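Local atomic coordinates of nucleoside hydrolase, putative (Trypanosoma brucei, PDB entry 3FZ0), a protein that belongs to the nucleoside hydrolase family, built on a central, mostly parallel beta sheet flanked by helices and carrying a bound calcium ion. Residues 6-11 / 31-36; 64-69 / 100-105; 92-97 / 249-254; 164-169 / 181-186. The protein carries 2 engineered substitutions. All coordinates share one frame; numbering follows the deposited sequence.

Interaction 1 of 4, residues 6-11 / 31-36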
loop_
_atom_site.group_PDB
_atom_site.type_symbol
_atom_site.label_atom_id
_atom_site.label_comp_id
_atom_site.label_asym_id
_atom_site.label_seq_id
_atom_site.Cartn_x
_atom_site.Cartn_y
_atom_site.Cartn_z
ATOM N N HIS B 6 13.285 -34.762 25.830
ATOM C CA HIS B 6 13.829 -34.986 24.496
ATOM C C HIS B 6 13.126 -34.059 23.522
ATOM O O HIS B 6 11.921 -33.993 23.528
ATOM C CB HIS B 6 13.532 -36.426 24.063
ATOM C CG HIS B 6 14.322 -37.463 24.791
ATOM N ND1 HIS B 6 15.058 -37.186 25.921
ATOM C CD2 HIS B 6 14.460 -38.792 24.567
ATOM C CE1 HIS B 6 15.632 -38.295 26.352
ATOM N NE2 HIS B 6 15.285 -39.282 25.548
ATOM N N ARG B 7 13.862 -33.384 22.678
ATOM C CA ARG B 7 13.270 -32.541 21.669
ATOM C C ARG B 7 13.312 -33.248 20.311
ATOM O O ARG B 7 14.314 -33.846 19.936
ATOM C CB ARG B 7 14.018 -31.200 21.602
ATOM C CG ARG B 7 13.689 -30.242 22.740
ATOM C CD ARG B 7 14.708 -29.131 22.893
ATOM N NE ARG B 7 14.733 -28.609 24.260
ATOM C CZ ARG B 7 14.043 -27.545 24.649
ATOM N NH1 ARG B 7 13.292 -26.896 23.774
ATOM N NH2 ARG B 7 14.108 -27.125 25.900
ATOM N N LYS B 8 12.214 -33.172 19.573
ATOM C CA LYS B 8 12.176 -33.647 18.194
ATOM C C LYS B 8 11.960 -32.425 17.346
ATOM O O LYS B 8 10.959 -31.743 17.507
ATOM C CB LYS B 8 11.018 -34.637 17.979
ATOM C CG LYS B 8 10.950 -35.796 18.968
ATOM C CD LYS B 8 12.227 -36.602 18.929
ATOM C CE LYS B 8 12.113 -37.903 19.738
ATOM N NZ LYS B 8 13.505 -38.416 20.028
ATOM N N LEU B 9 12.888 -32.116 16.459
ATOM C CA LEU B 9 12.760 -30.905 15.637
ATOM C C LEU B 9 12.468 -31.152 14.176
ATOM O O LEU B 9 12.977 -32.073 13.576
ATOM C CB LEU B 9 14.004 -30.042 15.700
ATOM C CG LEU B 9 14.691 -29.668 16.999
ATOM C CD1 LEU B 9 15.603 -28.461 16.667
ATOM C CD2 LEU B 9 13.701 -29.329 18.105
ATOM N N ILE B 10 11.631 -30.302 13.619
ATOM C CA ILE B 10 11.471 -30.134 12.185
ATOM C C ILE B 10 12.260 -28.872 11.889
ATOM O O ILE B 10 12.107 -27.850 12.566
ATOM C CB ILE B 10 9.986 -29.914 11.816
ATOM C CG1 ILE B 10 9.118 -31.046 12.383
ATOM C CG2 ILE B 10 9.815 -29.754 10.306
ATOM C CD1 ILE B 10 7.637 -30.706 12.406
ATOM N N ILE B 11 13.145 -28.931 10.915
ATOM C CA ILE B 11 13.885 -27.735 10.565
ATOM C C ILE B 11 13.555 -27.371 9.121
ATOM O O ILE B 11 13.764 -28.154 8.175
ATOM C CB ILE B 11 15.420 -27.882 10.794
ATOM C CG1 ILE B 11 15.717 -28.059 12.283
ATOM C CG2 ILE B 11 16.171 -26.640 10.250
ATOM C CD1 ILE B 11 17.137 -28.443 12.594
ATOM N N ASP B 31 19.904 -34.825 23.832
ATOM C CA ASP B 31 18.433 -34.754 24.040
ATOM C C ASP B 31 17.701 -34.014 22.924
ATOM O O ASP B 31 16.589 -33.531 23.123
ATOM C CB ASP B 31 18.079 -34.140 25.406
ATOM C CG ASP B 31 18.563 -34.978 26.576
ATOM O OD1 ASP B 31 18.488 -36.233 26.553
ATOM O OD2 ASP B 31 19.024 -34.355 27.540
ATOM N N VAL B 32 18.348 -33.901 21.761
ATOM C CA VAL B 32 17.761 -33.302 20.575
ATOM C C VAL B 32 17.885 -34.311 19.440
ATOM O O VAL B 32 18.946 -34.963 19.257
ATOM C CB VAL B 32 18.466 -31.975 20.156
ATOM C CG1 VAL B 32 17.901 -31.468 18.849
ATOM C CG2 VAL B 32 18.317 -30.896 21.214
ATOM N N GLU B 33 16.802 -34.434 18.682
ATOM C CA GLU B 33 16.766 -35.235 17.471
ATOM C C GLU B 33 16.054 -34.471 16.336
ATOM O O GLU B 33 14.862 -34.118 16.451
ATOM C CB GLU B 33 16.063 -36.557 17.715
ATOM C CG GLU B 33 16.225 -37.537 16.556
ATOM C CD GLU B 33 15.268 -38.721 16.589
ATOM O OE1 GLU B 33 14.560 -38.951 17.602
ATOM O OE2 GLU B 33 15.216 -39.425 15.559
ATOM N N VAL B 34 16.787 -34.217 15.247
ATOM C CA VAL B 34 16.195 -33.656 14.038
ATOM C C VAL B 34 15.469 -34.792 13.335
ATOM O O VAL B 34 16.105 -35.746 12.901
ATOM C CB VAL B 34 17.261 -33.078 13.103
ATOM C CG1 VAL B 34 16.655 -32.697 11.758
ATOM C CG2 VAL B 34 17.921 -31.874 13.754
ATOM N N ILE B 35 14.141 -34.701 13.249
ATOM C CA ILE B 35 13.349 -35.780 12.646
ATOM C C ILE B 35 12.962 -35.518 11.186
ATOM O O ILE B 35 12.562 -36.451 10.494
ATOM C CB ILE B 35 12.085 -36.174 13.479
ATOM C CG1 ILE B 35 11.154 -34.977 13.705
ATOM C CG2 ILE B 35 12.487 -36.736 14.792
ATOM C CD1 ILE B 35 9.753 -35.364 14.252
ATOM N N ALA B 36 13.089 -34.271 10.727
ATOM C CA ALA B 36 12.813 -33.929 9.314
ATOM C C ALA B 36 13.373 -32.585 8.950
ATOM O O ALA B 36 13.373 -31.668 9.774
ATOM C CB ALA B 36 11.301 -33.955 8.995
#

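Interaction 2 of 4, residues 64-69 / 100-105. Engineered in segment 100-105: Gln100 (natural residue Lys).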
loop_
_atom_site.group_PDB
_atom_site.type_symbol
_atom_site.label_atom_id
_atom_site.label_comp_id
_atom_site.label_asym_id
_atom_site.label_seq_id
_atom_site.Cartn_x
_atom_site.Cartn_y
_atom_site.Cartn_z
ATOM N N ILE B 64 18.245 -38.943 8.308
ATOM C CA ILE B 64 17.151 -37.961 8.423
ATOM C C ILE B 64 16.474 -37.684 7.060
ATOM O O ILE B 64 17.155 -37.340 6.107
ATOM C CB ILE B 64 17.698 -36.635 8.980
ATOM C CG1 ILE B 64 18.390 -36.881 10.331
ATOM C CG2 ILE B 64 16.612 -35.599 9.118
ATOM C CD1 ILE B 64 19.134 -35.649 10.843
ATOM N N PRO B 65 15.144 -37.815 6.970
ATOM C CA PRO B 65 14.519 -37.543 5.683
ATOM C C PRO B 65 14.392 -36.049 5.391
ATOM O O PRO B 65 14.174 -35.251 6.323
ATOM C CB PRO B 65 13.135 -38.207 5.812
ATOM C CG PRO B 65 12.862 -38.268 7.254
ATOM C CD PRO B 65 14.168 -38.193 8.002
ATOM N N PHE B 66 14.553 -35.670 4.116
ATOM C CA PHE B 66 14.411 -34.271 3.700
ATOM C C PHE B 66 13.497 -34.098 2.474
ATOM O O PHE B 66 13.369 -35.010 1.638
ATOM C CB PHE B 66 15.756 -33.536 3.568
ATOM C CG PHE B 66 16.771 -34.232 2.676
ATOM C CD1 PHE B 66 17.126 -33.675 1.459
ATOM C CD2 PHE B 66 17.397 -35.414 3.081
ATOM C CE1 PHE B 66 18.057 -34.284 0.657
ATOM C CE2 PHE B 66 18.331 -36.036 2.272
ATOM C CZ PHE B 66 18.667 -35.485 1.064
ATOM N N PHE B 67 12.833 -32.938 2.388
ATOM C CA PHE B 67 11.711 -32.784 1.473
ATOM C C PHE B 67 11.737 -31.474 0.698
ATOM O O PHE B 67 12.118 -30.422 1.271
ATOM C CB PHE B 67 10.417 -32.909 2.264
ATOM C CG PHE B 67 10.308 -34.206 3.030
ATOM C CD1 PHE B 67 10.872 -34.335 4.304
ATOM C CD2 PHE B 67 9.646 -35.296 2.473
ATOM C CE1 PHE B 67 10.792 -35.534 4.998
ATOM C CE2 PHE B 67 9.545 -36.515 3.173
ATOM C CZ PHE B 67 10.124 -36.625 4.436
ATOM N N ARG B 68 11.368 -31.540 -0.596
ATOM C CA ARG B 68 11.295 -30.349 -1.458
ATOM C C ARG B 68 10.046 -29.558 -1.112
ATOM O O ARG B 68 8.935 -30.115 -1.106
ATOM C CB ARG B 68 11.292 -30.728 -2.954
ATOM C CG ARG B 68 12.354 -31.782 -3.344
ATOM C CD ARG B 68 12.285 -32.272 -4.811
ATOM N NE ARG B 68 13.438 -33.129 -5.140
ATOM C CZ ARG B 68 14.593 -32.674 -5.629
ATOM N NH1 ARG B 68 14.752 -31.377 -5.867
ATOM N NH2 ARG B 68 15.589 -33.504 -5.883
ATOM N N GLY B 69 10.241 -28.262 -0.844
ATOM C CA GLY B 69 9.157 -27.344 -0.547
ATOM C C GLY B 69 8.919 -26.331 -1.662
ATOM O O GLY B 69 9.179 -26.616 -2.833
ATOM N N GLN B 100 24.145 -39.151 -2.784
ATOM C CA GLN B 100 23.214 -40.157 -3.302
ATOM C C GLN B 100 21.904 -40.164 -2.498
ATOM O O GLN B 100 20.934 -40.818 -2.870
ATOM C CB GLN B 100 23.875 -41.534 -3.286
ATOM C CG GLN B 100 25.225 -41.570 -4.014
ATOM C CD GLN B 100 25.048 -41.685 -5.522
ATOM O OE1 GLN B 100 24.747 -42.765 -6.050
ATOM N NE2 GLN B 100 25.217 -40.574 -6.225
ATOM N N ARG B 101 21.873 -39.405 -1.408
ATOM C CA ARG B 101 20.704 -39.341 -0.557
ATOM C C ARG B 101 19.512 -38.638 -1.235
ATOM O O ARG B 101 18.346 -38.994 -0.980
ATOM C CB ARG B 101 21.062 -38.676 0.771
ATOM C CG ARG B 101 21.749 -39.607 1.737
ATOM C CD ARG B 101 22.189 -38.944 3.011
ATOM N NE ARG B 101 23.463 -39.519 3.392
ATOM C CZ ARG B 101 23.630 -40.519 4.248
ATOM N NH1 ARG B 101 22.598 -41.041 4.878
ATOM N NH2 ARG B 101 24.837 -40.983 4.482
ATOM N N VAL B 102 19.801 -37.669 -2.106
ATOM C CA VAL B 102 18.758 -36.833 -2.718
ATOM C C VAL B 102 17.693 -37.665 -3.434
ATOM O O VAL B 102 16.508 -37.521 -3.125
ATOM C CB VAL B 102 19.331 -35.734 -3.667
ATOM C CG1 VAL B 102 18.213 -34.987 -4.361
ATOM C CG2 VAL B 102 20.202 -34.766 -2.915
ATOM N N ALA B 103 18.116 -38.534 -4.358
ATOM C CA ALA B 103 17.189 -39.374 -5.162
ATOM C C ALA B 103 16.344 -40.340 -4.342
ATOM O O ALA B 103 15.264 -40.725 -4.774
ATOM C CB ALA B 103 17.945 -40.161 -6.259
ATOM N N LEU B 104 16.849 -40.732 -3.174
ATOM C CA LEU B 104 16.146 -41.659 -2.291
ATOM C C LEU B 104 14.983 -41.017 -1.561
ATOM O O LEU B 104 14.158 -41.733 -1.032
ATOM C CB LEU B 104 17.079 -42.218 -1.215
ATOM C CG LEU B 104 18.323 -43.039 -1.516
ATOM C CD1 LEU B 104 19.073 -43.405 -0.180
ATOM C CD2 LEU B 104 17.949 -44.263 -2.321
ATOM N N GLN B 105 14.953 -39.693 -1.471
ATOM C CA GLN B 105 13.982 -39.019 -0.615
ATOM C C GLN B 105 12.594 -39.152 -1.211
ATOM O O GLN B 105 12.473 -39.223 -2.421
ATOM C CB GLN B 105 14.355 -37.551 -0.420
ATOM C CG GLN B 105 15.650 -37.326 0.303
ATOM C CD GLN B 105 15.875 -38.278 1.488
ATOM O OE1 GLN B 105 15.205 -38.198 2.510
ATOM N NE2 GLN B 105 16.854 -39.157 1.350
#

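Interaction 3 of 4, residues 92-97 / 249-254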
loop_
_atom_site.group_PDB
_atom_site.type_symbol
_atom_site.label_atom_id
_atom_site.label_comp_id
_atom_site.label_asym_id
_atom_site.label_seq_id
_atom_site.Cartn_x
_atom_site.Cartn_y
_atom_site.Cartn_z
ATOM N N GLY B 92 29.598 -22.727 -0.293
ATOM C CA GLY B 92 31.027 -22.637 -0.412
ATOM C C GLY B 92 31.624 -22.816 -1.782
ATOM O O GLY B 92 32.812 -22.615 -1.917
ATOM N N ASP B 93 30.831 -23.156 -2.804
ATOM C CA ASP B 93 31.365 -23.673 -4.094
ATOM C C ASP B 93 32.593 -24.558 -3.846
ATOM O O ASP B 93 33.658 -24.357 -4.424
ATOM C CB ASP B 93 31.653 -22.543 -5.122
ATOM C CG ASP B 93 30.440 -21.595 -5.336
ATOM O OD1 ASP B 93 29.285 -22.085 -5.509
ATOM O OD2 ASP B 93 30.634 -20.349 -5.334
ATOM N N ALA B 94 32.431 -25.542 -2.973
ATOM C CA ALA B 94 33.573 -26.195 -2.331
ATOM C C ALA B 94 34.007 -27.509 -2.934
ATOM O O ALA B 94 35.037 -28.040 -2.533
ATOM C CB ALA B 94 33.298 -26.392 -0.840
ATOM N N GLY B 95 33.230 -28.025 -3.885
ATOM C CA GLY B 95 33.494 -29.296 -4.529
ATOM C C GLY B 95 33.236 -30.485 -3.623
ATOM O O GLY B 95 33.868 -31.515 -3.777
ATOM N N PHE B 96 32.294 -30.351 -2.685
ATOM C CA PHE B 96 31.796 -31.522 -1.947
ATOM C C PHE B 96 31.305 -32.621 -2.912
ATOM O O PHE B 96 30.692 -32.322 -3.956
ATOM C CB PHE B 96 30.658 -31.156 -1.013
ATOM C CG PHE B 96 31.025 -30.155 0.032
ATOM C CD1 PHE B 96 30.275 -28.984 0.184
ATOM C CD2 PHE B 96 32.106 -30.379 0.880
ATOM C CE1 PHE B 96 30.602 -28.043 1.162
ATOM C CE2 PHE B 96 32.442 -29.456 1.865
ATOM C CZ PHE B 96 31.692 -28.276 2.010
ATOM N N PRO B 97 31.552 -33.899 -2.572
ATOM C CA PRO B 97 30.997 -34.939 -3.464
ATOM C C PRO B 97 29.483 -34.896 -3.433
ATOM O O PRO B 97 28.905 -34.762 -2.343
ATOM C CB PRO B 97 31.491 -36.250 -2.851
ATOM C CG PRO B 97 32.662 -35.850 -1.979
ATOM C CD PRO B 97 32.291 -34.478 -1.438
ATOM N N LEU B 249 32.866 -24.704 3.744
ATOM C CA LEU B 249 31.545 -24.081 3.680
ATOM C C LEU B 249 31.579 -22.559 3.754
ATOM O O LEU B 249 30.800 -21.898 3.083
ATOM C CB LEU B 249 30.706 -24.606 4.821
ATOM C CG LEU B 249 29.274 -24.161 4.918
ATOM C CD1 LEU B 249 28.406 -24.756 3.790
ATOM C CD2 LEU B 249 28.791 -24.576 6.286
ATOM N N PHE B 250 32.507 -22.019 4.548
ATOM C CA PHE B 250 32.582 -20.585 4.846
ATOM C C PHE B 250 33.641 -19.858 4.012
ATOM O O PHE B 250 33.834 -18.659 4.176
ATOM C CB PHE B 250 32.859 -20.364 6.355
ATOM C CG PHE B 250 31.619 -20.212 7.193
ATOM C CD1 PHE B 250 30.637 -21.189 7.196
ATOM C CD2 PHE B 250 31.440 -19.063 7.973
ATOM C CE1 PHE B 250 29.489 -21.046 7.956
ATOM C CE2 PHE B 250 30.280 -18.884 8.736
ATOM C CZ PHE B 250 29.294 -19.898 8.734
ATOM N N GLN B 251 34.329 -20.574 3.125
ATOM C CA GLN B 251 35.494 -19.992 2.421
ATOM C C GLN B 251 35.160 -18.756 1.578
ATOM O O GLN B 251 35.936 -17.797 1.543
ATOM C CB GLN B 251 36.290 -21.037 1.609
ATOM C CG GLN B 251 35.582 -21.633 0.381
ATOM C CD GLN B 251 36.381 -22.752 -0.290
ATOM O OE1 GLN B 251 35.959 -23.908 -0.332
ATOM N NE2 GLN B 251 37.550 -22.409 -0.809
ATOM N N ARG B 252 33.992 -18.761 0.929
ATOM C CA ARG B 252 33.574 -17.615 0.109
ATOM C C ARG B 252 33.161 -16.463 1.012
ATOM O O ARG B 252 33.702 -15.371 0.893
ATOM C CB ARG B 252 32.444 -17.999 -0.869
ATOM C CG ARG B 252 32.712 -19.276 -1.667
ATOM C CD ARG B 252 34.004 -19.168 -2.499
ATOM N NE ARG B 252 34.447 -20.489 -2.916
ATOM C CZ ARG B 252 35.348 -20.731 -3.866
ATOM N NH1 ARG B 252 35.906 -19.732 -4.533
ATOM N NH2 ARG B 252 35.684 -21.982 -4.162
ATOM N N LEU B 253 32.223 -16.722 1.928
ATOM C CA LEU B 253 31.831 -15.747 2.938
ATOM C C LEU B 253 33.067 -15.102 3.551
ATOM O O LEU B 253 33.155 -13.870 3.623
ATOM C CB LEU B 253 30.998 -16.385 4.053
ATOM C CG LEU B 253 30.464 -15.347 5.046
ATOM C CD1 LEU B 253 29.473 -14.441 4.332
ATOM C CD2 LEU B 253 29.790 -15.954 6.278
ATOM N N GLU B 254 34.024 -15.930 3.976
ATOM C CA GLU B 254 35.276 -15.422 4.539
ATOM C C GLU B 254 36.013 -14.455 3.572
ATOM O O GLU B 254 36.444 -13.375 3.980
ATOM C CB GLU B 254 36.189 -16.567 5.001
ATOM C CG GLU B 254 37.322 -16.108 5.913
ATOM C CD GLU B 254 38.378 -17.185 6.171
ATOM O OE1 GLU B 254 39.201 -17.001 7.092
ATOM O OE2 GLU B 254 38.401 -18.205 5.449
#

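Interaction 4 of 4, residues 164-169 / 181-186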
loop_
_atom_site.group_PDB
_atom_site.type_symbol
_atom_site.label_atom_id
_atom_site.label_comp_id
_atom_site.label_asym_id
_atom_site.label_seq_id
_atom_site.Cartn_x
_atom_site.Cartn_y
_atom_site.Cartn_z
ATOM N N ILE B 164 11.514 -18.893 14.921
ATOM C CA ILE B 164 11.793 -18.465 13.534
ATOM C C ILE B 164 12.979 -17.504 13.426
ATOM O O ILE B 164 13.135 -16.571 14.241
ATOM C CB ILE B 164 10.520 -17.865 12.863
ATOM C CG1 ILE B 164 10.066 -16.560 13.551
ATOM C CG2 ILE B 164 9.405 -18.914 12.839
ATOM C CD1 ILE B 164 8.917 -15.847 12.848
ATOM N N MET B 165 13.848 -17.728 12.448
ATOM C CA MET B 165 14.859 -16.684 12.169
ATOM C C MET B 165 14.258 -15.759 11.123
ATOM O O MET B 165 14.140 -16.118 9.963
ATOM C CB MET B 165 16.226 -17.253 11.727
ATOM C CG MET B 165 17.314 -16.214 11.801
ATOM S SD MET B 165 17.160 -14.967 10.505
ATOM C CE MET B 165 17.465 -13.448 11.404
ATOM N N ASN B 166 13.882 -14.568 11.567
ATOM C CA ASN B 166 12.922 -13.714 10.841
ATOM C C ASN B 166 12.838 -12.276 11.394
ATOM O O ASN B 166 12.873 -12.064 12.618
ATOM C CB ASN B 166 11.535 -14.381 10.841
ATOM C CG ASN B 166 10.533 -13.682 9.898
ATOM O OD1 ASN B 166 9.936 -12.653 10.246
ATOM N ND2 ASN B 166 10.323 -14.263 8.721
ATOM N N GLY B 167 12.752 -11.301 10.498
ATOM C CA GLY B 167 12.456 -9.945 10.883
ATOM C C GLY B 167 13.521 -9.155 11.608
ATOM O O GLY B 167 14.699 -9.549 11.676
ATOM N N THR B 168 13.115 -7.991 12.106
ATOM C CA THR B 168 14.011 -7.092 12.821
ATOM C C THR B 168 13.352 -6.690 14.156
ATOM O O THR B 168 12.125 -6.896 14.354
ATOM C CB THR B 168 14.267 -5.815 12.008
ATOM O OG1 THR B 168 13.101 -4.979 12.099
ATOM C CG2 THR B 168 14.562 -6.146 10.546
ATOM N N SER B 169 14.146 -6.139 15.066
ATOM C CA SER B 169 13.596 -5.535 16.253
ATOM C C SER B 169 13.726 -4.018 16.224
ATOM O O SER B 169 13.218 -3.337 17.092
ATOM C CB SER B 169 14.227 -6.105 17.518
ATOM O OG SER B 169 15.618 -5.966 17.481
ATOM N N PHE B 181 15.839 -10.138 5.184
ATOM C CA PHE B 181 15.681 -11.102 4.068
ATOM C C PHE B 181 14.500 -12.103 4.111
ATOM O O PHE B 181 13.684 -12.123 3.197
ATOM C CB PHE B 181 17.000 -11.861 3.811
ATOM C CG PHE B 181 16.956 -12.766 2.606
ATOM C CD1 PHE B 181 17.034 -12.237 1.319
ATOM C CD2 PHE B 181 16.820 -14.153 2.760
ATOM C CE1 PHE B 181 16.973 -13.073 0.186
ATOM C CE2 PHE B 181 16.764 -15.007 1.632
ATOM C CZ PHE B 181 16.848 -14.465 0.341
ATOM N N ASN B 182 14.438 -12.952 5.130
ATOM C CA ASN B 182 13.434 -14.029 5.157
ATOM C C ASN B 182 12.026 -13.429 5.196
ATOM O O ASN B 182 11.112 -13.892 4.507
ATOM C CB ASN B 182 13.624 -14.961 6.381
ATOM C CG ASN B 182 14.881 -15.821 6.305
ATOM O OD1 ASN B 182 15.363 -16.121 5.227
ATOM N ND2 ASN B 182 15.384 -16.254 7.472
ATOM N N SER B 183 11.854 -12.406 6.025
ATOM C CA SER B 183 10.598 -11.683 6.125
ATOM C C SER B 183 10.234 -11.073 4.771
ATOM O O SER B 183 9.120 -11.305 4.264
ATOM C CB SER B 183 10.691 -10.590 7.200
ATOM O OG SER B 183 9.405 -10.055 7.520
ATOM N N HIS B 184 11.167 -10.310 4.192
ATOM C CA HIS B 184 10.961 -9.677 2.895
ATOM C C HIS B 184 10.658 -10.713 1.801
ATOM O O HIS B 184 9.870 -10.457 0.932
ATOM C CB HIS B 184 12.178 -8.816 2.514
ATOM C CG HIS B 184 11.945 -7.916 1.343
ATOM N ND1 HIS B 184 12.976 -7.366 0.615
ATOM C CD2 HIS B 184 10.802 -7.466 0.772
ATOM C CE1 HIS B 184 12.482 -6.618 -0.355
ATOM N NE2 HIS B 184 11.163 -6.655 -0.280
ATOM N N CYS B 185 11.270 -11.884 1.883
ATOM C CA CYS B 185 11.073 -12.959 0.898
ATOM C C CYS B 185 9.638 -13.370 0.845
ATOM O O CYS B 185 9.097 -13.638 -0.225
ATOM C CB CYS B 185 11.917 -14.181 1.241
ATOM S SG CYS B 185 13.595 -14.094 0.590
ATOM N N ASP B 186 9.000 -13.419 2.005
ATOM C CA ASP B 186 7.618 -13.841 2.013
ATOM C C ASP B 186 6.892 -13.213 3.165
ATOM O O ASP B 186 6.745 -13.843 4.219
ATOM C CB ASP B 186 7.504 -15.379 2.048
ATOM C CG ASP B 186 6.164 -15.841 1.626
ATOM O OD1 ASP B 186 5.255 -15.014 1.755
ATOM O OD2 ASP B 186 5.996 -17.001 1.157
HETATM O O HOH W 1 9.116 -9.974 10.395
#

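Interaction 1 of 4, residues 6-11 / 31-36
Strands 6-11 and 32-36 lie side by side and parallel, their short axes 36° apart in direction. Backbone hydrogen bonds carry the pairing. Arg7 N donates to Asp31 O (2.8 Å, N-H...O 170°), and Arg7 O in turn receives Glu33 N; Leu9 repeats the pattern, its N bonding Glu33 O and its O receiving Ile35 N. Between Leu9 and Ile10 the register slips by one residue, a beta bulge at Ile35, after which Ile11 N reaches Ala36 O at 3.0 Å. His6, Lys8 and Ile10 use their backbones on the other neighbour, strand 127-133.

One salt bridge reinforces the exposed end: Lys8 NZ meets Glu33 OE1 at 2.7 Å, nearly along its C-O axis. The lysine bends at chi2 (-59°) while the glutamate runs extended, so the two chains cross obliquely and Lys8 CE also lies beside OE1. At the start of the pairing His6 CE1 approaches Asp31 OD1 obliquely at 3.5 Å.

On the face of Leu9, Leu9 CG meets Val32 CG1 at 4.1 Å. Farther along, Ile11 CD1 crosses Val34 CG2 at about a right angle, 3.7 Å away, and Ile23, Ala26 and Met27 of helix 17-27 pack on Ile11 and Val34. On the face of Lys8, Ile35 CD1 packs on Lys8 CB at 4.0 Å, and Ile117 of helix 110-120 covers Ile10, Ile35 and Ala36.

The contact closes a beta-alpha-beta unit: main-chain bonds set the register, a salt bridge probably adds to the hold at the more exposed start, and aliphatic branches fill the sheet-helix interface farther along.

Interaction 2 of 4, residues 64-69 / 100-105
Gln105 carries this contact, OE1 bonding across it and NE2 bonding back to its own segment. Among the hydrogen bonds, Phe66 N donates to Gln105 OE1 at 3.1 Å with an N-H...O angle of 162°, coming from above the carbonyl plane. Gln105 NE2 donates to Arg101 O at 2.8 Å, the acceptor lying in the amide plane, and the backbone N of Gln105 bonds Val102 O. The residue just after the short, weakly bonded helix 101-104 is thus tied back to the carbonyl of Arg101 in its first turn.

Stacking adds to the polar grip. Gln105, bent at chi2, lays its amide flat over the Phe66 ring, the planes 9° apart, with Gln105 CD 3.4 Å from Phe66 CE2. Gln105 CG sits over the centre of the same face as a CH-pi contact, 3.6 Å from the ring centroid. Phe66 takes the crowded first rotamer (chi1 53°), CG between backbone N and carbonyl carbon, which turns the ring toward the helix.

Looser contacts are Val102 CG2 with Phe66 CE1 at 4.2 Å and Arg101 CB with Phe66 CZ at 4.0 Å. Separately, the Val102 CG1 methyl lies obliquely by the Arg68 guanidinium, 3.4 Å from NH2. The head of Arg101 turns elsewhere, to salt bridges with Asp58 and Asp63. Met50, Ile53 and Leu57 of helix 46-60 also pack on Phe66.

Bonding at both ends fixes the amide's rotation and gives Phe66, on the strand outermost within this chain, both a hydrogen-bond acceptor and a stacking partner in one side chain.

Interaction 3 of 4, residues 92-97 / 249-254
Gly92 O is the focus of the contact. Arg252 NE donates to it at 2.9 Å, nearly straight (162°), with the oxygen at the edge of the guanidinium and in its plane, although the donor stands above the carbonyl plane. Arg252 CG lies 3.3 Å from Gly92 O, and the bend at chi2 (-59°) brings NE back to the same oxygen. A weak second bond joins Arg252 NH2 to Asp93 O at 3.1 Å. Gly92 CA lies 3.6 Å from Leu249 O; the backbone shape here (phi 101°), and Leu249 CA beside the place a CB would take, call for a residue without a side chain. Gln251 CG packs on Gly92 O.

Beside this, Phe96 CZ comes to 4.1 Å from Leu249 N, which lies at the edge of the ring. Ala94 CB lies over one face, toward the rim, and Phe96 also stacks on Phe245 of helix 241-249.

In the next shell, Asp93 OD1 accepts from Ser88 OG and Asp89 N. Asp93 OD2 lies 4.5 Å from Arg252 NE, well off the guanidinium plane, as a nearby charge. Phe250, next along from Leu249, meets Phe86 edge-to-face, and Leu249 packs on Phe91 and on Ala20 of helix 17-27.

Arginine side-chain-to-main-chain bonding, firm to one loop carbonyl and weak to the next, joins the loop between strand 66-68 and helix 101-104 to the start of helix 251-257.

Interaction 4 of 4, residues 164-169 / 181-186
Asn182, in helix 181-185, reaches across to the end of strand 162-165. Its CB lies 3.8 Å from Met165 O and 4.1 Å from Asn166 ND2. With CG beside the backbone N (chi1 -69°), the amide turns toward Met165, and CG too lies near Met165 O. At the tip, Asn182 ND2 donates to Met165 O at 2.8 Å (160°); the oxygen lies in the amide plane, while the donor stands above the carbonyl plane. The same ND2 is 3.7 Å from Met165 SD, the two side chains crossing at about a right angle.

One residue on, Ser183 CB packs 3.8 Å from Asn166 OD1. A water bridges the two side chains, donating to Asn166 OD1 at 2.8 Å and to Ser183 OG at 2.9 Å; Ser183 OG is also hydrogen-bonded to Gly315 O. Gly167 N is taken by Glu180, just before the helix.

All the touching residues are buried. The Asn182 side chain is about 5 Å from the calcium ion, and Met165 packs on Asp283, a calcium ligand. The contact lies beside the calcium site, at the C-terminal end of a strand in the parallel part of the mixed sheet, where the strand leads into a loop and a short helix.

Overall arrangement
Interactions 1, 2 and 4 reach the central nine-stranded sheet: interaction 1 pairs strands 6-13 and 32-39, interaction 2 sits at strand 66-68, outermost in this chain, and interaction 4 lies at the end of strand 162-165. Interactions 1 and 2 have centres about 17 Å apart and touch, Ile35 and Val34 packing on Pro65 and Ile64. Interactions 1 and 4 lie on opposite sides of the chain's centre, their centres about 23 Å apart. Interaction 3 is away from the sheet; it adjoins interaction 2 in sequence, alternates with it along the chain and encloses interaction 4. The contacts join two parts of the sheet, the calcium surroundings and a loop-helix pair within one family fold.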